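Local coordinates for protein iminosuccinate reductase (Paracoccus denitrificans, PDB 6RQA) that catalyses the NADH-dependent reduction of iminosuccinate to L-aspartate, regenerating the amino-group donor of the beta-hydroxyaspartate cycle during glycolate and glyoxylate assimilation, at residues A70-K75 / L87-Y92; V265-S270 / T313-Q318. One frame throughout, in Å; residues are numbered along the deposited sequence.

How the contacts relate
Contacts 1 and 2 illustrate how a cofactor pocket can be assembled where two sheets meet. Contact 1 joins neighbouring strands 71-79 and 84-92 of the mixed sheet. Contact 2, later in the chain, links segments that follow strands 259-262 and 307-311, which are neighbours in the parallel sheet of eight. Their centres lie about 14 Å apart, and the two contacts touch: Lys-75 NZ comes within 3.4 Å of Gly-314 O. Lys-75 CB also packs against Gly-316 CA at the start of helix 316-333. A lysine from the mixed sheet thus meets the loop beside the nicotinamide end of NAD, where the mixed and the parallel sheet come together.

Contact 1 of 2, residues A70-K75 / L87-Y92; sequences ALYGFK and LKAGGY
Strands 71-79 and 84-92 form a beta hairpin, in which Leu-71, Gly-73 and Lys-75 make hydrogen-bonded pairs with Tyr-92, Gly-90 and Lys-88. Each pair is joined by two backbone bonds, such as Leu-71 N to Tyr-92 O at 2.9 Å. Between these pairs lie CA-H...O contacts, among them Gly-91 CA to Leu-71 O at 3.1 Å; a CB on Gly-91 would run into that oxygen.

Tyr-72 has its ring carbon CG anti to the backbone N (chi1 -179°), which brings the ring back obliquely against the strand opposite. There CD1 touches Gly-90 CA at 3.6 Å and CE1 approaches Gly-90 N at 3.5 Å, while OH reaches Ala-89 CB at 3.9 Å. Both OH and this methyl lie at the edge of the Phe-74 ring, in its plane. Leu-87 runs alongside Phe-74 and sets its CD1 3.5 Å from Phe-74 CB. This face meets the second subunit, where Phe-111 of that subunit stands edge-to-face with Tyr-72. With an alanine in place of Tyr-72, the backbone of Gly-90 would probably lose its aromatic cover and Phe-111 of the second subunit its ring partner.

Leu-71, Lys-75, Lys-88 and Tyr-92 occupy the other face. Lys-88, the proton donor/acceptor by similarity, hydrogen-bonds through NZ to Thr-128 OG1 and forms a salt bridge with Asp-319, with Lys-75 NZ 5.9 Å from Lys-88 NZ. The arrangement is that of a beta hairpin within a mixed sheet, one face given to the dimer contact and the other to the probable active site of an ornithine cyclodeaminase/mu-crystallin family enzyme.

Contact 2 of 2, residues V265-S270 / T313-Q318; sequences VAQSVS and TGVGLQ. With NAD (nicotinamide-adenine-dinucleotide), chain C.
Thr-313 points its side chain at Gln-267 and Ser-268 on helix 265-270, and its two branches divide the work. From CB, which faces the amide end of Gln-267, the hydroxyl OG1 stands between the backbone N and the carbonyl carbon (chi1 64°). Placed there, OG1 lies 3.7 Å from Gln-267 CB and hydrogen-bonds to the carboxylate of Asp-263. The methyl CG2 takes the apolar share, resting 4.0 Å from Ser-268 CA. Asp-263 also accepts the N-H of Gly-314, so one carboxylate holds two successive residues of the loop. Ser-268 OG is in turn tied to Asp-311.

Held in this way, the loop borders the nicotinamide amide of NAD: Gly-314 CA is 3.5 Å from NAD O7N, and Thr-313 C is 3.7 Å from NAD N7N. A CB on Gly-314 would collide with that oxygen. Beyond Gly-314, Val-315 N donates a straight bond to Gln-318 OE1 (3.2 Å, 170°), approaching from above the carbonyl plane as the chain turns into helix 316-333. That helix sets Leu-317 against helix 36-51 and strand 55-64, while Ser-268 on the short helix packs on Val-288 of edge strand 288-290.

Contact 1 of 2, residues A70-K75 / L87-Y92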
ATOM      1  N   ALA A  70     -11.749  -8.835  -8.275  1.00 41.20           N
ATOM      2  CA  ALA A  70     -10.500  -8.983  -7.546  1.00 52.45           C
ATOM      3  C   ALA A  70     -10.529  -8.233  -6.220  1.00 42.59           C
ATOM      4  O   ALA A  70     -11.193  -7.204  -6.071  1.00 34.96           O
ATOM      5  CB  ALA A  70      -9.330  -8.485  -8.392  1.00 60.02           C
ATOM      6  N   LEU A  71      -9.791  -8.769  -5.252  1.00 39.27           N
ATOM      7  CA  LEU A  71      -9.529  -8.114  -3.977  1.00 28.33           C
ATOM      8  C   LEU A  71      -8.046  -7.773  -3.929  1.00 36.05           C
ATOM      9  O   LEU A  71      -7.200  -8.671  -3.988  1.00 38.95           O
ATOM     10  CB  LEU A  71      -9.916  -9.011  -2.800  1.00 28.44           C
ATOM     11  CG  LEU A  71     -11.360  -8.962  -2.298  1.00 41.69           C
ATOM     12  CD1 LEU A  71     -11.717  -7.555  -1.841  1.00 63.50           C
ATOM     13  CD2 LEU A  71     -12.337  -9.450  -3.358  1.00 57.70           C
ATOM     14  N   TYR A  72      -7.734  -6.483  -3.831  1.00 43.62           N
ATOM     15  CA  TYR A  72      -6.359  -6.007  -3.906  1.00 35.93           C
ATOM     16  C   TYR A  72      -6.083  -5.031  -2.772  1.00 35.77           C
ATOM     17  O   TYR A  72      -6.957  -4.248  -2.390  1.00 40.93           O
ATOM     18  CB  TYR A  72      -6.089  -5.344  -5.266  1.00 25.19           C
ATOM     19  CG  TYR A  72      -4.678  -4.834  -5.439  1.00 33.05           C
ATOM     20  CD1 TYR A  72      -3.629  -5.709  -5.683  1.00 27.39           C
ATOM     21  CD2 TYR A  72      -4.396  -3.475  -5.365  1.00 36.15           C
ATOM     22  CE1 TYR A  72      -2.336  -5.246  -5.844  1.00 26.70           C
ATOM     23  CE2 TYR A  72      -3.107  -3.003  -5.525  1.00 23.48           C
ATOM     24  CZ  TYR A  72      -2.082  -3.893  -5.764  1.00 24.71           C
ATOM     25  OH  TYR A  72      -0.798  -3.427  -5.923  1.00 36.43           O
ATOM     26  N   GLY A  73      -4.869  -5.082  -2.237  1.00 34.78           N
ATOM     27  CA  GLY A  73      -4.515  -4.199  -1.144  1.00 35.55           C
ATOM     28  C   GLY A  73      -3.084  -4.418  -0.702  1.00 37.55           C
ATOM     29  O   GLY A  73      -2.316  -5.136  -1.345  1.00 45.26           O
ATOM     30  N   PHE A  74      -2.736  -3.782   0.417  1.00 35.78           N
ATOM     31  CA  PHE A  74      -1.381  -3.815   0.948  1.00 31.63           C
ATOM     32  C   PHE A  74      -1.405  -4.136   2.436  1.00 22.67           C
ATOM     33  O   PHE A  74      -2.330  -3.754   3.156  1.00 35.93           O
ATOM     34  CB  PHE A  74      -0.657  -2.478   0.740  1.00 35.80           C
ATOM     35  CG  PHE A  74      -1.105  -1.723  -0.479  1.00 40.26           C
ATOM     36  CD1 PHE A  74      -0.815  -2.193  -1.749  1.00 36.07           C
ATOM     37  CD2 PHE A  74      -1.800  -0.531  -0.351  1.00 39.01           C
ATOM     38  CE1 PHE A  74      -1.223  -1.495  -2.869  1.00 37.16           C
ATOM     39  CE2 PHE A  74      -2.208   0.174  -1.465  1.00 43.95           C
ATOM     40  CZ  PHE A  74      -1.921  -0.309  -2.728  1.00 52.24           C
ATOM     41  N   LYS A  75      -0.367  -4.839   2.888  1.00 30.32           N
ATOM     42  CA  LYS A  75      -0.149  -5.125   4.308  1.00 31.54           C
ATOM     43  C   LYS A  75       1.283  -4.708   4.636  1.00 32.33           C
ATOM     44  O   LYS A  75       2.223  -5.486   4.462  1.00 30.08           O
ATOM     45  CB  LYS A  75      -0.402  -6.595   4.631  1.00 29.17           C
ATOM     46  CG  LYS A  75      -1.876  -6.976   4.657  1.00 44.15           C
ATOM     47  CD  LYS A  75      -2.069  -8.432   5.054  1.00 55.10           C
ATOM     48  CE  LYS A  75      -3.544  -8.790   5.142  1.00 64.36           C
ATOM     49  NZ  LYS A  75      -3.751 -10.224   5.492  1.00 72.79           N
ATOM     50  N   LEU A  87       6.187  -4.136   2.627  1.00 30.90           N
ATOM     51  CA  LEU A  87       4.786  -4.516   2.526  1.00 40.65           C
ATOM     52  C   LEU A  87       4.660  -5.705   1.587  1.00 35.84           C
ATOM     53  O   LEU A  87       5.567  -6.004   0.805  1.00 38.40           O
ATOM     54  CB  LEU A  87       3.922  -3.359   2.016  1.00 35.04           C
ATOM     55  CG  LEU A  87       4.038  -3.072   0.513  1.00 35.82           C
ATOM     56  CD1 LEU A  87       2.794  -2.373   0.003  1.00 23.89           C
ATOM     57  CD2 LEU A  87       5.278  -2.249   0.193  1.00 37.09           C
ATOM     58  N   LYS A  88       3.518  -6.376   1.674  1.00 37.29           N
ATOM     59  CA  LYS A  88       3.098  -7.349   0.676  1.00 29.96           C
ATOM     60  C   LYS A  88       1.902  -6.778  -0.069  1.00 32.84           C
ATOM     61  O   LYS A  88       0.933  -6.332   0.553  1.00 37.42           O
ATOM     62  CB  LYS A  88       2.738  -8.696   1.308  1.00 32.31           C
ATOM     63  CG  LYS A  88       2.499  -9.796   0.278  1.00 40.87           C
ATOM     64  CD  LYS A  88       2.196 -11.142   0.922  1.00 33.05           C
ATOM     65  CE  LYS A  88       0.803 -11.171   1.526  1.00 32.32           C
ATOM     66  NZ  LYS A  88       0.500 -12.491   2.140  1.00 25.49           N
ATOM     67  N   ALA A  89       1.982  -6.776  -1.396  1.00 25.77           N
ATOM     68  CA  ALA A  89       0.922  -6.262  -2.245  1.00 27.24           C
ATOM     69  C   ALA A  89       0.344  -7.390  -3.085  1.00 38.02           C
ATOM     70  O   ALA A  89       1.048  -8.336  -3.452  1.00 32.59           O
ATOM     71  CB  ALA A  89       1.431  -5.135  -3.152  1.00 24.66           C
ATOM     72  N   GLY A  90      -0.946  -7.282  -3.388  1.00 37.23           N
ATOM     73  CA  GLY A  90      -1.635  -8.298  -4.156  1.00 36.84           C
ATOM     74  C   GLY A  90      -2.971  -8.663  -3.547  1.00 37.33           C
ATOM     75  O   GLY A  90      -3.584  -7.844  -2.856  1.00 37.07           O
ATOM     76  N   GLY A  91      -3.434  -9.885  -3.794  1.00 37.69           N
ATOM     77  CA  GLY A  91      -4.694 -10.322  -3.232  1.00 35.80           C
ATOM     78  C   GLY A  91      -5.297 -11.546  -3.891  1.00 46.87           C
ATOM     79  O   GLY A  91      -4.605 -12.542  -4.127  1.00 37.05           O
ATOM     80  N   TYR A  92      -6.590 -11.477  -4.203  1.00 29.75           N
ATOM     81  CA  TYR A  92      -7.360 -12.641  -4.626  1.00 32.95           C
ATOM     82  C   TYR A  92      -8.067 -12.336  -5.937  1.00 32.27           C
ATOM     83  O   TYR A  92      -8.896 -11.422  -6.000  1.00 38.18           O
ATOM     84  CB  TYR A  92      -8.374 -13.034  -3.547  1.00 39.29           C
ATOM     85  CG  TYR A  92      -9.125 -14.315  -3.828  1.00 51.33           C
ATOM     86  CD1 TYR A  92      -8.558 -15.549  -3.540  1.00 57.40           C
ATOM     87  CD2 TYR A  92     -10.403 -14.291  -4.368  1.00 40.08           C
ATOM     88  CE1 TYR A  92      -9.240 -16.724  -3.788  1.00 55.16           C
ATOM     89  CE2 TYR A  92     -11.093 -15.462  -4.620  1.00 47.76           C
ATOM     90  CZ  TYR A  92     -10.506 -16.675  -4.329  1.00 55.30           C
ATOM     91  OH  TYR A  92     -11.186 -17.846  -4.577  1.00 68.62           O
TER

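Contact 2 of 2, residues V265-S270 / T313-Q318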
ATOM      1  N   VAL A 265      -5.218  -8.078  17.573  1.00 59.15           N
ATOM      2  CA  VAL A 265      -6.519  -8.034  18.237  1.00 50.96           C
ATOM      3  C   VAL A 265      -7.509  -7.199  17.437  1.00 52.85           C
ATOM      4  O   VAL A 265      -8.712  -7.490  17.424  1.00 59.55           O
ATOM      5  CB  VAL A 265      -6.365  -7.503  19.676  1.00 58.66           C
ATOM      6  CG1 VAL A 265      -7.682  -7.613  20.433  1.00 58.56           C
ATOM      7  CG2 VAL A 265      -5.257  -8.252  20.405  1.00 54.19           C
ATOM      8  N   ALA A 266      -7.025  -6.155  16.758  1.00 51.46           N
ATOM      9  CA  ALA A 266      -7.909  -5.317  15.954  1.00 55.82           C
ATOM     10  C   ALA A 266      -8.511  -6.098  14.792  1.00 64.68           C
ATOM     11  O   ALA A 266      -9.700  -5.950  14.488  1.00 70.26           O
ATOM     12  CB  ALA A 266      -7.150  -4.093  15.447  1.00 45.44           C
ATOM     13  N   GLN A 267      -7.706  -6.935  14.132  1.00 63.92           N
ATOM     14  CA  GLN A 267      -8.218  -7.730  13.021  1.00 55.16           C
ATOM     15  C   GLN A 267      -9.026  -8.928  13.500  1.00 48.12           C
ATOM     16  O   GLN A 267      -9.962  -9.351  12.812  1.00 55.69           O
ATOM     17  CB  GLN A 267      -7.064  -8.203  12.134  1.00 43.42           C
ATOM     18  CG  GLN A 267      -6.205  -7.078  11.574  1.00 57.95           C
ATOM     19  CD  GLN A 267      -5.098  -7.584  10.668  1.00 66.86           C
ATOM     20  OE1 GLN A 267      -5.151  -8.710  10.174  1.00 73.77           O
ATOM     21  NE2 GLN A 267      -4.085  -6.753  10.449  1.00 66.57           N
ATOM     22  N   SER A 268      -8.690  -9.480  14.669  1.00 54.75           N
ATOM     23  CA  SER A 268      -9.397 -10.657  15.166  1.00 50.90           C
ATOM     24  C   SER A 268     -10.867 -10.355  15.428  1.00 57.78           C
ATOM     25  O   SER A 268     -11.740 -11.176  15.126  1.00 45.54           O
ATOM     26  CB  SER A 268      -8.724 -11.175  16.436  1.00 37.09           C
ATOM     27  OG  SER A 268      -9.474 -12.231  17.011  1.00 46.53           O
ATOM     28  N   VAL A 269     -11.161  -9.178  15.990  1.00 64.36           N
ATOM     29  CA  VAL A 269     -12.539  -8.822  16.322  1.00 71.41           C
ATOM     30  C   VAL A 269     -13.334  -8.326  15.125  1.00 80.61           C
ATOM     31  O   VAL A 269     -14.565  -8.235  15.210  1.00 90.90           O
ATOM     32  CB  VAL A 269     -12.576  -7.744  17.421  1.00 74.10           C
ATOM     33  CG1 VAL A 269     -11.862  -8.237  18.670  1.00 75.20           C
ATOM     34  CG2 VAL A 269     -11.950  -6.453  16.917  1.00 62.83           C
ATOM     35  N   SER A 270     -12.673  -8.007  14.014  1.00 75.35           N
ATOM     36  CA  SER A 270     -13.336  -7.465  12.834  1.00 65.35           C
ATOM     37  C   SER A 270     -13.404  -8.455  11.682  1.00 61.84           C
ATOM     38  O   SER A 270     -14.491  -8.722  11.160  1.00 59.30           O
ATOM     39  CB  SER A 270     -12.623  -6.184  12.378  1.00 61.78           C
ATOM     40  OG  SER A 270     -11.255  -6.434  12.105  1.00 67.20           O
ATOM     41  N   THR A 313      -5.267 -14.423  11.657  1.00 39.35           N
ATOM     42  CA  THR A 313      -5.820 -13.598  10.591  1.00 43.16           C
ATOM     43  C   THR A 313      -4.802 -13.234   9.521  1.00 38.31           C
ATOM     44  O   THR A 313      -5.197 -12.956   8.384  1.00 40.54           O
ATOM     45  CB  THR A 313      -6.414 -12.306  11.168  1.00 59.42           C
ATOM     46  OG1 THR A 313      -5.372 -11.519  11.760  1.00 58.18           O
ATOM     47  CG2 THR A 313      -7.459 -12.626  12.223  1.00 61.72           C
ATOM     48  N   GLY A 314      -3.514 -13.228   9.853  1.00 26.85           N
ATOM     49  CA  GLY A 314      -2.487 -12.860   8.899  1.00 25.17           C
ATOM     50  C   GLY A 314      -2.092 -11.401   8.999  1.00 42.70           C
ATOM     51  O   GLY A 314      -2.925 -10.512   8.797  1.00 37.21           O
ATOM     52  N   VAL A 315      -0.827 -11.141   9.316  1.00 45.80           N
ATOM     53  CA  VAL A 315      -0.314  -9.783   9.429  1.00 39.67           C
ATOM     54  C   VAL A 315       0.886  -9.630   8.506  1.00 37.68           C
ATOM     55  O   VAL A 315       1.593 -10.598   8.203  1.00 39.49           O
ATOM     56  CB  VAL A 315       0.060  -9.422  10.884  1.00 37.57           C
ATOM     57  CG1 VAL A 315      -1.161  -9.519  11.787  1.00 31.69           C
ATOM     58  CG2 VAL A 315       1.177 -10.318  11.391  1.00 33.32           C
ATOM     59  N   GLY A 316       1.113  -8.393   8.059  1.00 30.14           N
ATOM     60  CA  GLY A 316       2.165  -8.139   7.089  1.00 31.32           C
ATOM     61  C   GLY A 316       3.561  -8.439   7.602  1.00 35.23           C
ATOM     62  O   GLY A 316       4.450  -8.780   6.818  1.00 45.28           O
ATOM     63  N   LEU A 317       3.779  -8.313   8.914  1.00 38.81           N
ATOM     64  CA  LEU A 317       5.099  -8.603   9.468  1.00 34.52           C
ATOM     65  C   LEU A 317       5.493 -10.056   9.242  1.00 30.82           C
ATOM     66  O   LEU A 317       6.680 -10.356   9.064  1.00 30.06           O
ATOM     67  CB  LEU A 317       5.137  -8.270  10.959  1.00 29.01           C
ATOM     68  CG  LEU A 317       5.108  -6.791  11.358  1.00 30.62           C
ATOM     69  CD1 LEU A 317       5.052  -6.656  12.870  1.00 26.20           C
ATOM     70  CD2 LEU A 317       6.309  -6.045  10.799  1.00 24.66           C
ATOM     71  N   GLN A 318       4.520 -10.971   9.249  1.00 30.36           N
ATOM     72  CA  GLN A 318       4.816 -12.368   8.948  1.00 30.00           C
ATOM     73  C   GLN A 318       5.383 -12.516   7.542  1.00 26.13           C
ATOM     74  O   GLN A 318       6.364 -13.240   7.333  1.00 23.52           O
ATOM     75  CB  GLN A 318       3.557 -13.218   9.117  1.00 39.81           C
ATOM     76  CG  GLN A 318       3.065 -13.311  10.550  1.00 43.63           C
ATOM     77  CD  GLN A 318       1.642 -13.825  10.645  1.00 40.72           C
ATOM     78  OE1 GLN A 318       0.885 -13.772   9.677  1.00 41.08           O
ATOM     79  NE2 GLN A 318       1.270 -14.324  11.818  1.00 46.03           N
TER
HETATM   80  PA  NAD C 401      -8.768 -23.402  -0.997  0.82 75.29           P
HETATM   81  O1A NAD C 401      -9.982 -22.835  -1.680  0.82 74.69           O
HETATM   82  O2A NAD C 401      -7.607 -24.174  -1.535  0.82 69.43           O
HETATM   83  O5B NAD C 401      -9.573 -24.624  -0.065  0.82 69.20           O
HETATM   84  C5B NAD C 401     -10.728 -24.062   0.424  0.82 56.92           C
HETATM   85  C4B NAD C 401     -11.416 -25.068   1.310  0.82 57.34           C
HETATM   86  O4B NAD C 401     -12.506 -24.426   1.943  0.82 53.49           O
HETATM   87  C3B NAD C 401     -11.987 -26.118   0.361  0.82 73.51           C
HETATM   88  O3B NAD C 401     -10.994 -27.086   0.260  0.82 82.06           O
HETATM   89  C2B NAD C 401     -13.215 -26.606   1.138  0.82 66.49           C
HETATM   90  O2B NAD C 401     -12.899 -27.614   2.038  0.82 66.72           O
HETATM   91  C1B NAD C 401     -13.610 -25.328   1.981  0.82 58.13           C
HETATM   92  N9A NAD C 401     -14.738 -24.614   1.373  0.82 62.12           N
HETATM   93  C8A NAD C 401     -14.862 -24.024   0.101  0.82 69.34           C
HETATM   94  N7A NAD C 401     -16.052 -23.457  -0.092  0.82 73.60           N
HETATM   95  C5A NAD C 401     -16.747 -23.681   1.110  0.82 74.78           C
HETATM   96  C6A NAD C 401     -18.054 -23.332   1.545  0.82 78.93           C
HETATM   97  N6A NAD C 401     -18.879 -22.641   0.709  0.82 74.07           N
HETATM   98  N1A NAD C 401     -18.486 -23.686   2.799  0.82 82.43           N
HETATM   99  C2A NAD C 401     -17.597 -24.380   3.578  0.82 76.16           C
HETATM  100  N3A NAD C 401     -16.335 -24.777   3.306  0.82 70.01           N
HETATM  101  C4A NAD C 401     -15.941 -24.404   2.040  0.82 70.42           C
HETATM  102  O3  NAD C 401      -8.457 -22.148  -0.035  0.82 90.46           O
HETATM  103  PN  NAD C 401      -6.991 -22.110   0.571  0.82 83.58           P
HETATM  104  O1N NAD C 401      -6.378 -23.351   1.172  0.82 73.00           O
HETATM  105  O2N NAD C 401      -6.384 -21.059  -0.289  0.82 84.72           O
HETATM  106  O5D NAD C 401      -7.105 -21.123   2.050  0.82 83.90           O
HETATM  107  C5D NAD C 401      -8.326 -21.384   2.596  0.82 73.88           C
HETATM  108  C4D NAD C 401      -8.635 -20.302   3.601  0.82 65.32           C
HETATM  109  O4D NAD C 401      -7.398 -19.901   4.230  0.82 67.08           O
HETATM  110  C3D NAD C 401      -9.157 -19.072   2.800  0.82 61.50           C
HETATM  111  O3D NAD C 401     -10.321 -18.677   3.434  0.82 56.40           O
HETATM  112  C2D NAD C 401      -8.031 -18.038   2.980  0.82 63.63           C
HETATM  113  O2D NAD C 401      -8.479 -16.742   3.192  0.82 68.66           O
HETATM  114  C1D NAD C 401      -7.469 -18.514   4.340  0.82 58.36           C
HETATM  115  N1N NAD C 401      -6.050 -18.003   4.506  0.82 48.34           N
HETATM  116  C2N NAD C 401      -5.722 -17.547   5.749  0.82 47.39           C
HETATM  117  C3N NAD C 401      -4.437 -17.060   5.982  0.82 49.80           C
HETATM  118  C7N NAD C 401      -4.163 -16.585   7.370  0.82 43.11           C
HETATM  119  O7N NAD C 401      -3.074 -16.126   7.695  0.82 31.67           O
HETATM  120  N7N NAD C 401      -5.197 -16.688   8.269  0.82 41.81           N
HETATM  121  C4N NAD C 401      -3.507 -17.042   4.943  0.82 47.08           C
HETATM  122  C5N NAD C 401      -3.869 -17.510   3.685  0.82 47.95           C
HETATM  123  C6N NAD C 401      -5.163 -17.999   3.465  0.82 50.76           C